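Local coordinates for hypothetical protein ORF-c20_032 (Sulfolobus solfataricus, PDB 2NRQ) that is of unknown function and belongs to an archaeal family that resembles RNA-binding proteins in structure but probably does not bind RNA, at residues P33-S36 against N37-K40; H91-S95 against K96-R100; E116-D119 against V120-I124. All coordinates share one frame; numbering follows the deposited sequence.

Contact 1. Residues P33-S36 against N37-K40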
ATOM      1  N   PRO A  33       4.381 -11.517  -8.425  1.00 41.68           N
ATOM      2  CA  PRO A  33       3.820 -12.633  -7.663  1.00 39.77           C
ATOM      3  C   PRO A  33       4.197 -12.653  -6.188  1.00 39.03           C
ATOM      4  O   PRO A  33       3.892 -13.615  -5.480  1.00 40.20           O
ATOM      5  CB  PRO A  33       4.373 -13.837  -8.404  1.00 40.95           C
ATOM      6  CG  PRO A  33       5.777 -13.394  -8.680  1.00 42.38           C
ATOM      7  CD  PRO A  33       5.637 -11.921  -9.087  1.00 41.73           C
ATOM      8  N   LEU A  34       4.858 -11.603  -5.710  1.00 37.90           N
ATOM      9  CA  LEU A  34       5.249 -11.574  -4.306  1.00 36.11           C
ATOM     10  C   LEU A  34       4.054 -11.766  -3.383  1.00 36.37           C
ATOM     11  O   LEU A  34       4.104 -12.579  -2.455  1.00 36.68           O
ATOM     12  CB  LEU A  34       5.939 -10.260  -3.946  1.00 34.10           C
ATOM     13  CG  LEU A  34       6.396 -10.220  -2.479  1.00 34.02           C
ATOM     14  CD1 LEU A  34       7.602 -11.122  -2.306  1.00 33.47           C
ATOM     15  CD2 LEU A  34       6.736  -8.798  -2.051  1.00 32.84           C
ATOM     16  N   ILE A  35       2.985 -11.016  -3.651  1.00 35.62           N
ATOM     17  CA  ILE A  35       1.768 -11.052  -2.837  1.00 34.68           C
ATOM     18  C   ILE A  35       1.147 -12.443  -2.745  1.00 36.56           C
ATOM     19  O   ILE A  35       0.286 -12.709  -1.905  1.00 35.86           O
ATOM     20  CB  ILE A  35       0.712 -10.069  -3.381  1.00 32.57           C
ATOM     21  CG1 ILE A  35      -0.342  -9.806  -2.309  1.00 30.58           C
ATOM     22  CG2 ILE A  35       0.070 -10.627  -4.653  1.00 29.22           C
ATOM     23  CD1 ILE A  35      -1.254  -8.637  -2.622  1.00 30.56           C
ATOM     24  N   SER A  36       1.587 -13.340  -3.610  1.00 36.97           N
ATOM     25  CA  SER A  36       1.044 -14.676  -3.582  1.00 37.98           C
ATOM     26  C   SER A  36       1.582 -15.414  -2.350  1.00 37.47           C
ATOM     27  O   SER A  36       0.980 -16.375  -1.869  1.00 36.61           O
ATOM     28  CB  SER A  36       1.425 -15.398  -4.871  1.00 38.26           C
ATOM     29  OG  SER A  36       0.664 -16.578  -5.018  1.00 43.08           O
ATOM     30  N   ASN A  37       2.708 -14.942  -1.828  1.00 36.64           N
ATOM     31  CA  ASN A  37       3.334 -15.563  -0.667  1.00 37.71           C
ATOM     32  C   ASN A  37       2.859 -14.968   0.647  1.00 36.94           C
ATOM     33  O   ASN A  37       3.266 -15.428   1.710  1.00 38.40           O
ATOM     34  CB  ASN A  37       4.852 -15.379  -0.703  1.00 40.95           C
ATOM     35  CG  ASN A  37       5.459 -15.750  -2.028  1.00 43.98           C
ATOM     36  OD1 ASN A  37       6.667 -15.590  -2.230  1.00 44.44           O
ATOM     37  ND2 ASN A  37       4.631 -16.251  -2.947  1.00 45.36           N
ATOM     38  N   SER A  38       2.020 -13.941   0.578  1.00 34.46           N
ATOM     39  CA  SER A  38       1.550 -13.270   1.780  1.00 31.36           C
ATOM     40  C   SER A  38       0.280 -13.864   2.395  1.00 28.56           C
ATOM     41  O   SER A  38      -0.441 -14.634   1.755  1.00 27.78           O
ATOM     42  CB  SER A  38       1.334 -11.775   1.477  1.00 31.97           C
ATOM     43  OG  SER A  38       0.165 -11.551   0.701  1.00 33.41           O
ATOM     44  N   LYS A  39       0.024 -13.505   3.651  1.00 26.09           N
ATOM     45  CA  LYS A  39      -1.164 -13.963   4.351  1.00 23.96           C
ATOM     46  C   LYS A  39      -2.285 -12.986   4.018  1.00 22.05           C
ATOM     47  O   LYS A  39      -2.213 -11.806   4.352  1.00 22.15           O
ATOM     48  CB  LYS A  39      -0.919 -13.980   5.860  1.00 25.18           C
ATOM     49  CG  LYS A  39      -2.119 -14.447   6.681  1.00 25.86           C
ATOM     50  CD  LYS A  39      -1.864 -14.266   8.160  1.00 27.86           C
ATOM     51  CE  LYS A  39      -3.040 -14.746   8.982  1.00 31.78           C
ATOM     52  NZ  LYS A  39      -3.335 -16.180   8.698  1.00 35.57           N
ATOM     53  N   LYS A  40      -3.318 -13.476   3.345  1.00 21.27           N
ATOM     54  CA  LYS A  40      -4.448 -12.645   2.957  1.00 19.00           C
ATOM     55  C   LYS A  40      -5.585 -12.776   3.961  1.00 19.03           C
ATOM     56  O   LYS A  40      -5.836 -13.852   4.486  1.00 21.44           O
ATOM     57  CB  LYS A  40      -4.927 -13.057   1.567  1.00 16.19           C
ATOM     58  CG  LYS A  40      -6.238 -12.437   1.122  1.00 14.73           C
ATOM     59  CD  LYS A  40      -6.567 -12.923  -0.277  1.00 12.41           C
ATOM     60  CE  LYS A  40      -7.913 -12.432  -0.729  1.00 14.86           C
ATOM     61  NZ  LYS A  40      -8.290 -12.915  -2.089  1.00 15.66           N
TER

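Contact 2. Residues H91-S95 against K96-R100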
ATOM      1  N   HIS A  91       4.138  10.991   7.112  1.00 45.81           N
ATOM      2  CA  HIS A  91       3.671   9.651   6.784  1.00 44.98           C
ATOM      3  C   HIS A  91       4.349   8.652   7.699  1.00 45.78           C
ATOM      4  O   HIS A  91       4.354   7.449   7.434  1.00 44.90           O
ATOM      5  CB  HIS A  91       4.026   9.339   5.344  1.00 43.99           C
ATOM      6  CG  HIS A  91       3.422  10.292   4.377  1.00 43.47           C
ATOM      7  ND1 HIS A  91       3.981  10.561   3.147  1.00 43.30           N
ATOM      8  CD2 HIS A  91       2.308  11.057   4.464  1.00 42.40           C
ATOM      9  CE1 HIS A  91       3.238  11.455   2.519  1.00 44.58           C
ATOM     10  NE2 HIS A  91       2.217  11.772   3.297  1.00 43.54           N
ATOM     11  N   ILE A  92       4.927   9.165   8.777  1.00 45.97           N
ATOM     12  CA  ILE A  92       5.617   8.320   9.723  1.00 46.98           C
ATOM     13  C   ILE A  92       5.090   8.443  11.137  1.00 47.44           C
ATOM     14  O   ILE A  92       4.758   9.530  11.610  1.00 47.55           O
ATOM     15  CB  ILE A  92       7.118   8.605   9.702  1.00 46.71           C
ATOM     16  CG1 ILE A  92       7.681   8.150   8.354  1.00 47.04           C
ATOM     17  CG2 ILE A  92       7.806   7.906  10.863  1.00 46.72           C
ATOM     18  CD1 ILE A  92       9.185   8.224   8.239  1.00 47.90           C
ATOM     19  N   ASP A  93       5.006   7.295  11.792  1.00 48.86           N
ATOM     20  CA  ASP A  93       4.536   7.188  13.158  1.00 51.15           C
ATOM     21  C   ASP A  93       5.322   6.047  13.763  1.00 52.31           C
ATOM     22  O   ASP A  93       5.112   4.881  13.402  1.00 53.82           O
ATOM     23  CB  ASP A  93       3.059   6.838  13.191  1.00 52.67           C
ATOM     24  CG  ASP A  93       2.722   5.913  14.329  1.00 54.86           C
ATOM     25  OD1 ASP A  93       2.949   6.312  15.491  1.00 55.05           O
ATOM     26  OD2 ASP A  93       2.246   4.785  14.061  1.00 56.85           O
ATOM     27  N   GLY A  94       6.220   6.371  14.683  1.00 51.90           N
ATOM     28  CA  GLY A  94       7.038   5.333  15.281  1.00 51.30           C
ATOM     29  C   GLY A  94       8.068   4.938  14.239  1.00 50.62           C
ATOM     30  O   GLY A  94       8.781   5.794  13.713  1.00 50.49           O
ATOM     31  N   SER A  95       8.141   3.655  13.912  1.00 49.59           N
ATOM     32  CA  SER A  95       9.106   3.208  12.917  1.00 48.58           C
ATOM     33  C   SER A  95       8.432   2.702  11.642  1.00 46.60           C
ATOM     34  O   SER A  95       9.086   2.130  10.760  1.00 45.14           O
ATOM     35  CB  SER A  95       9.995   2.110  13.503  1.00 50.23           C
ATOM     36  OG  SER A  95      11.151   1.924  12.700  1.00 54.41           O
ATOM     37  N   LYS A  96       7.124   2.913  11.543  1.00 44.65           N
ATOM     38  CA  LYS A  96       6.395   2.473  10.366  1.00 42.18           C
ATOM     39  C   LYS A  96       5.970   3.642   9.491  1.00 40.24           C
ATOM     40  O   LYS A  96       5.556   4.687   9.981  1.00 41.53           O
ATOM     41  CB  LYS A  96       5.190   1.618  10.772  1.00 40.86           C
ATOM     42  CG  LYS A  96       4.348   2.195  11.873  1.00 41.20           C
ATOM     43  CD  LYS A  96       3.225   1.240  12.263  1.00 42.14           C
ATOM     44  CE  LYS A  96       3.750  -0.037  12.924  1.00 42.51           C
ATOM     45  NZ  LYS A  96       2.659  -0.801  13.624  1.00 39.24           N
ATOM     46  N   LEU A  97       6.113   3.451   8.185  1.00 38.79           N
ATOM     47  CA  LEU A  97       5.778   4.445   7.178  1.00 36.32           C
ATOM     48  C   LEU A  97       4.422   4.093   6.585  1.00 35.92           C
ATOM     49  O   LEU A  97       4.218   2.962   6.145  1.00 36.17           O
ATOM     50  CB  LEU A  97       6.834   4.427   6.069  1.00 35.11           C
ATOM     51  CG  LEU A  97       6.606   5.340   4.859  1.00 38.00           C
ATOM     52  CD1 LEU A  97       6.814   6.793   5.266  1.00 36.14           C
ATOM     53  CD2 LEU A  97       7.570   4.961   3.726  1.00 37.49           C
ATOM     54  N   TYR A  98       3.504   5.056   6.568  1.00 33.34           N
ATOM     55  CA  TYR A  98       2.178   4.826   6.021  1.00 31.23           C
ATOM     56  C   TYR A  98       2.045   5.462   4.648  1.00 31.39           C
ATOM     57  O   TYR A  98       2.078   6.679   4.516  1.00 32.96           O
ATOM     58  CB  TYR A  98       1.107   5.409   6.944  1.00 31.40           C
ATOM     59  CG  TYR A  98       1.008   4.728   8.286  1.00 34.42           C
ATOM     60  CD1 TYR A  98      -0.103   3.949   8.615  1.00 36.14           C
ATOM     61  CD2 TYR A  98       2.028   4.851   9.232  1.00 36.11           C
ATOM     62  CE1 TYR A  98      -0.197   3.306   9.852  1.00 36.13           C
ATOM     63  CE2 TYR A  98       1.945   4.216  10.470  1.00 36.72           C
ATOM     64  CZ  TYR A  98       0.828   3.446  10.773  1.00 37.26           C
ATOM     65  OH  TYR A  98       0.738   2.826  11.999  1.00 38.65           O
ATOM     66  N   LEU A  99       1.890   4.642   3.621  1.00 30.11           N
ATOM     67  CA  LEU A  99       1.726   5.168   2.281  1.00 29.50           C
ATOM     68  C   LEU A  99       0.304   4.887   1.821  1.00 29.88           C
ATOM     69  O   LEU A  99      -0.047   3.736   1.574  1.00 31.59           O
ATOM     70  CB  LEU A  99       2.706   4.495   1.326  1.00 31.51           C
ATOM     71  CG  LEU A  99       4.161   4.377   1.772  1.00 32.75           C
ATOM     72  CD1 LEU A  99       4.965   3.711   0.668  1.00 32.46           C
ATOM     73  CD2 LEU A  99       4.717   5.749   2.091  1.00 33.37           C
ATOM     74  N   ARG A 100      -0.522   5.924   1.718  1.00 30.23           N
ATOM     75  CA  ARG A 100      -1.897   5.732   1.278  1.00 30.13           C
ATOM     76  C   ARG A 100      -2.062   6.005  -0.210  1.00 30.73           C
ATOM     77  O   ARG A 100      -1.943   7.137  -0.654  1.00 31.34           O
ATOM     78  CB  ARG A 100      -2.862   6.607   2.082  1.00 28.75           C
ATOM     79  CG  ARG A 100      -2.282   7.848   2.669  1.00 31.15           C
ATOM     80  CD  ARG A 100      -1.948   7.652   4.138  1.00 31.82           C
ATOM     81  NE  ARG A 100      -3.146   7.378   4.916  1.00 35.36           N
ATOM     82  CZ  ARG A 100      -3.186   7.312   6.243  1.00 36.21           C
ATOM     83  NH1 ARG A 100      -2.089   7.504   6.958  1.00 36.13           N
ATOM     84  NH2 ARG A 100      -4.331   7.048   6.856  1.00 37.67           N
TER

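Contact 3. Residues E116-D119 against V120-I124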
ATOM      1  N   GLU A 116      -4.995  11.239   0.171  1.00 40.97           N
ATOM      2  CA  GLU A 116      -5.154  11.519   1.585  1.00 42.59           C
ATOM      3  C   GLU A 116      -6.361  10.816   2.196  1.00 41.78           C
ATOM      4  O   GLU A 116      -7.352  10.552   1.524  1.00 40.93           O
ATOM      5  CB  GLU A 116      -5.237  13.030   1.817  1.00 46.00           C
ATOM      6  CG  GLU A 116      -3.870  13.711   1.919  1.00 52.52           C
ATOM      7  CD  GLU A 116      -3.031  13.196   3.101  1.00 58.00           C
ATOM      8  OE1 GLU A 116      -1.894  13.697   3.292  1.00 58.39           O
ATOM      9  OE2 GLU A 116      -3.507  12.294   3.841  1.00 60.13           O
ATOM     10  N   GLY A 117      -6.264  10.497   3.477  1.00 40.52           N
ATOM     11  CA  GLY A 117      -7.372   9.836   4.127  1.00 41.68           C
ATOM     12  C   GLY A 117      -7.187   8.342   4.291  1.00 41.51           C
ATOM     13  O   GLY A 117      -6.109   7.800   4.022  1.00 40.44           O
ATOM     14  N   ASP A 118      -8.250   7.677   4.735  1.00 40.15           N
ATOM     15  CA  ASP A 118      -8.208   6.242   4.949  1.00 39.30           C
ATOM     16  C   ASP A 118      -8.946   5.440   3.885  1.00 39.17           C
ATOM     17  O   ASP A 118      -8.831   4.212   3.841  1.00 40.15           O
ATOM     18  CB  ASP A 118      -8.742   5.925   6.333  1.00 38.38           C
ATOM     19  CG  ASP A 118      -7.871   6.497   7.417  1.00 39.30           C
ATOM     20  OD1 ASP A 118      -6.682   6.124   7.468  1.00 38.61           O
ATOM     21  OD2 ASP A 118      -8.367   7.320   8.214  1.00 41.81           O
ATOM     22  N   ASP A 119      -9.694   6.134   3.031  1.00 38.34           N
ATOM     23  CA  ASP A 119     -10.417   5.479   1.948  1.00 36.89           C
ATOM     24  C   ASP A 119      -9.435   5.373   0.781  1.00 35.30           C
ATOM     25  O   ASP A 119      -9.606   5.993  -0.279  1.00 34.74           O
ATOM     26  CB  ASP A 119     -11.638   6.306   1.550  1.00 39.08           C
ATOM     27  CG  ASP A 119     -12.429   5.677   0.423  1.00 41.02           C
ATOM     28  OD1 ASP A 119     -12.818   4.500   0.547  1.00 42.35           O
ATOM     29  OD2 ASP A 119     -12.668   6.364  -0.587  1.00 43.77           O
ATOM     30  N   VAL A 120      -8.400   4.565   1.006  1.00 32.75           N
ATOM     31  CA  VAL A 120      -7.325   4.343   0.045  1.00 29.01           C
ATOM     32  C   VAL A 120      -6.778   2.930   0.199  1.00 26.63           C
ATOM     33  O   VAL A 120      -7.202   2.194   1.070  1.00 26.05           O
ATOM     34  CB  VAL A 120      -6.159   5.305   0.338  1.00 29.23           C
ATOM     35  CG1 VAL A 120      -6.604   6.742   0.167  1.00 27.03           C
ATOM     36  CG2 VAL A 120      -5.662   5.070   1.775  1.00 24.53           C
ATOM     37  N   ILE A 121      -5.835   2.558  -0.657  1.00 27.19           N
ATOM     38  CA  ILE A 121      -5.176   1.260  -0.539  1.00 27.36           C
ATOM     39  C   ILE A 121      -3.977   1.616   0.326  1.00 26.72           C
ATOM     40  O   ILE A 121      -3.026   2.229  -0.146  1.00 26.82           O
ATOM     41  CB  ILE A 121      -4.657   0.730  -1.884  1.00 27.76           C
ATOM     42  CG1 ILE A 121      -5.833   0.362  -2.791  1.00 27.75           C
ATOM     43  CG2 ILE A 121      -3.762  -0.481  -1.644  1.00 28.25           C
ATOM     44  CD1 ILE A 121      -5.423  -0.011  -4.201  1.00 27.78           C
ATOM     45  N   LYS A 122      -4.028   1.240   1.594  1.00 25.81           N
ATOM     46  CA  LYS A 122      -2.971   1.592   2.525  1.00 26.03           C
ATOM     47  C   LYS A 122      -1.815   0.595   2.623  1.00 27.12           C
ATOM     48  O   LYS A 122      -2.020  -0.598   2.850  1.00 28.12           O
ATOM     49  CB  LYS A 122      -3.595   1.809   3.902  1.00 25.00           C
ATOM     50  CG  LYS A 122      -2.748   2.609   4.850  1.00 26.86           C
ATOM     51  CD  LYS A 122      -3.452   2.779   6.172  1.00 29.88           C
ATOM     52  CE  LYS A 122      -4.722   3.588   6.017  1.00 33.37           C
ATOM     53  NZ  LYS A 122      -5.542   3.577   7.261  1.00 35.77           N
ATOM     54  N   CYS A 123      -0.596   1.094   2.451  1.00 25.55           N
ATOM     55  CA  CYS A 123       0.584   0.250   2.547  1.00 25.67           C
ATOM     56  C   CYS A 123       1.440   0.724   3.705  1.00 26.78           C
ATOM     57  O   CYS A 123       2.021   1.796   3.654  1.00 27.83           O
ATOM     58  CB  CYS A 123       1.378   0.313   1.258  1.00 25.84           C
ATOM     59  SG  CYS A 123       0.466  -0.273  -0.168  1.00 25.83           S
ATOM     60  N   ILE A 124       1.518  -0.087   4.749  1.00 28.52           N
ATOM     61  CA  ILE A 124       2.283   0.252   5.941  1.00 29.09           C
ATOM     62  C   ILE A 124       3.553  -0.564   6.052  1.00 30.87           C
ATOM     63  O   ILE A 124       3.491  -1.778   6.198  1.00 30.50           O
ATOM     64  CB  ILE A 124       1.447   0.012   7.213  1.00 29.13           C
ATOM     65  CG1 ILE A 124       0.157   0.837   7.141  1.00 29.47           C
ATOM     66  CG2 ILE A 124       2.261   0.363   8.463  1.00 27.20           C
ATOM     67  CD1 ILE A 124      -0.864   0.466   8.172  1.00 28.34           C
TER

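Contact 1. Residues P33-S36 against N37-K40
The side-chain amide of Asn37 lies flat beneath two carbonyl oxygens from the preceding turn. Leu34 O stands over one face, almost directly above the carbonyl carbon, 3.5 Å from Asn37 CG. On the same side of the amide, Pro33 O sits above the nitrogen, 3.7 Å from Asn37 ND2, so the two are neighbours rather than hydrogen-bonded. The carbonyl carbon of Ser36 comes up beside ND2. Asn37 takes this position because CG is anti to its own carbonyl carbon (chi1 -49°), which folds the amide back along the turn it has just left.

The backbone here makes successive bonds from residue i+3 to residue i, the pattern of a short 3-10 turn. Ser36 N reaches Pro33 O, and Asn37 N binds Leu34 O at 2.8 Å with an N-H...O angle of 162°, coming from above the carbonyl plane. The next bond, Ser38 N to Ile35 O, is weak at 3.3 Å. Ser38 OG makes a second, shorter bond to the same Ile35 O, at 2.9 Å and tilted from the carbonyl plane. With OG lying between the backbone N and carbonyl carbon (chi1 74°), the hydroxyl turns back to the carbonyl while the main chain straightens into strand 39-46.

Leu34 packs on Phe60 and Phe68, and Ile35 is buried against Ile27 and Tyr58, so the apolar residues anchor the turn to the fold while short polar residues complete it near the surface. Chemically, Ile35 O accepts two donors from one residue: Ser38 holds the end of the turn through both main chain and side chain, and the link to Ile35 does not rest on the weak backbone bond alone.

Contact 2. Residues H91-S95 against K96-R100
Lys96, His91 and Tyr98 carry most of this beta hairpin, whose two strands are joined by a type II' turn from Asp93 to Lys96. Gly94 occupies the turn position with positive phi, easiest for a residue with no side chain.

At the turn, Lys96 lays CG beside the Asp93 carbonyl and CD near its carboxylate. A first torsion of 47° sets CG between the backbone N and carbonyl carbon, while the ammonium end leads away. Asp93 N binds Lys96 O at 3.2 Å; the return bond from Lys96 N is weak.

Farther along, Tyr98 N meets His91 O at 2.7 Å, in the carbonyl plane and nearly straight (171°). The same oxygen lies at the edge of the Tyr98 ring and receives a CA-H...O contact from Leu97. The His91 side chain packs too: CB rests on Leu97 CD1 (3.8 Å) and near Tyr98 O, which lies oblique to the imidazole ring. The phenol ring reaches back toward the turn, its CE2 lying 3.6 Å from Asp93 OD2, with carboxylate and ring planes 42° apart. On the face opposite Asp93 and Lys96, Ile92 CG1 touches Leu97 CD1 at 3.5 Å across a non-hydrogen-bonded pair.

Strand 92-93 forms one margin of the sheet. Strand 96-101 pairs on its inner side with strand 121-126, where Lys96 and Tyr98 rest on Ile124, while Ser95 OG bonds Phe127 O.

Contact 3. Residues E116-D119 against V120-I124
Asp118 and Lys122 reach for one another from the loop and the strand, their side chains crossing at a slant to form a salt bridge. Lys122 NZ donates to Asp118 OD1 at 2.8 Å, meeting the oxygen on its anti side and 32° out of the carboxylate plane. The lysine runs extended as far as a bend at its third torsion (chi3 -64°), which swings the ammonium group over to the carboxylate. Arg100 NH2 grips the same OD1, so this acidic oxygen answers two cations. Replacing Lys122 with an alanine would probably leave the Asp118 carboxylate held by Arg100 alone of the two cations, and freer to turn.

Val120 stands beside the loop, about at right angles to the start of the Lys122 side chain, and its two methyls touch backbone oxygens. CG2 comes within 3.6 Å of Gly117 O, and CG1 lies 4.1 Å from Glu116 O; a compact branched residue fills this buried spot beside the backbone. Between Asp118 and Val120, Asp119 centres an inverse gamma turn, closed by a weak bond from Val120 N to Asp118 O at 2.9 Å. Gly117 suits its own backbone angles (phi 101°), at which a side chain would strike the preceding carbonyl.

Asp119 OD1 pairs with Lys103 of helix 103-109, a helix whose Leu106 also touches Ile121. From there strand 121-126 enters the sheet between strands 96-101 and 7-14, with Lys122 and Val120 both packed on Arg100.

Following the chain from the N terminus, contact 1 comes first, turning the loop after helix 20-30 into the outermost strand 39-46. Contact 2 closes the hairpin at the other margin of the same six-stranded antiparallel sheet, and contact 3 leads from the loop after helix 103-109 into strand 121-126. The three stand in series; none encloses or crosses another. Contact 1 is remote, its centre about 21 Å from that of contact 2 and about 19 Å from that of contact 3. Contacts 2 and 3 touch through adjacent strands, joined by a probable backbone hydrogen bond from Cys123 N to Leu99 O, which ties the hairpin to the sheet interior.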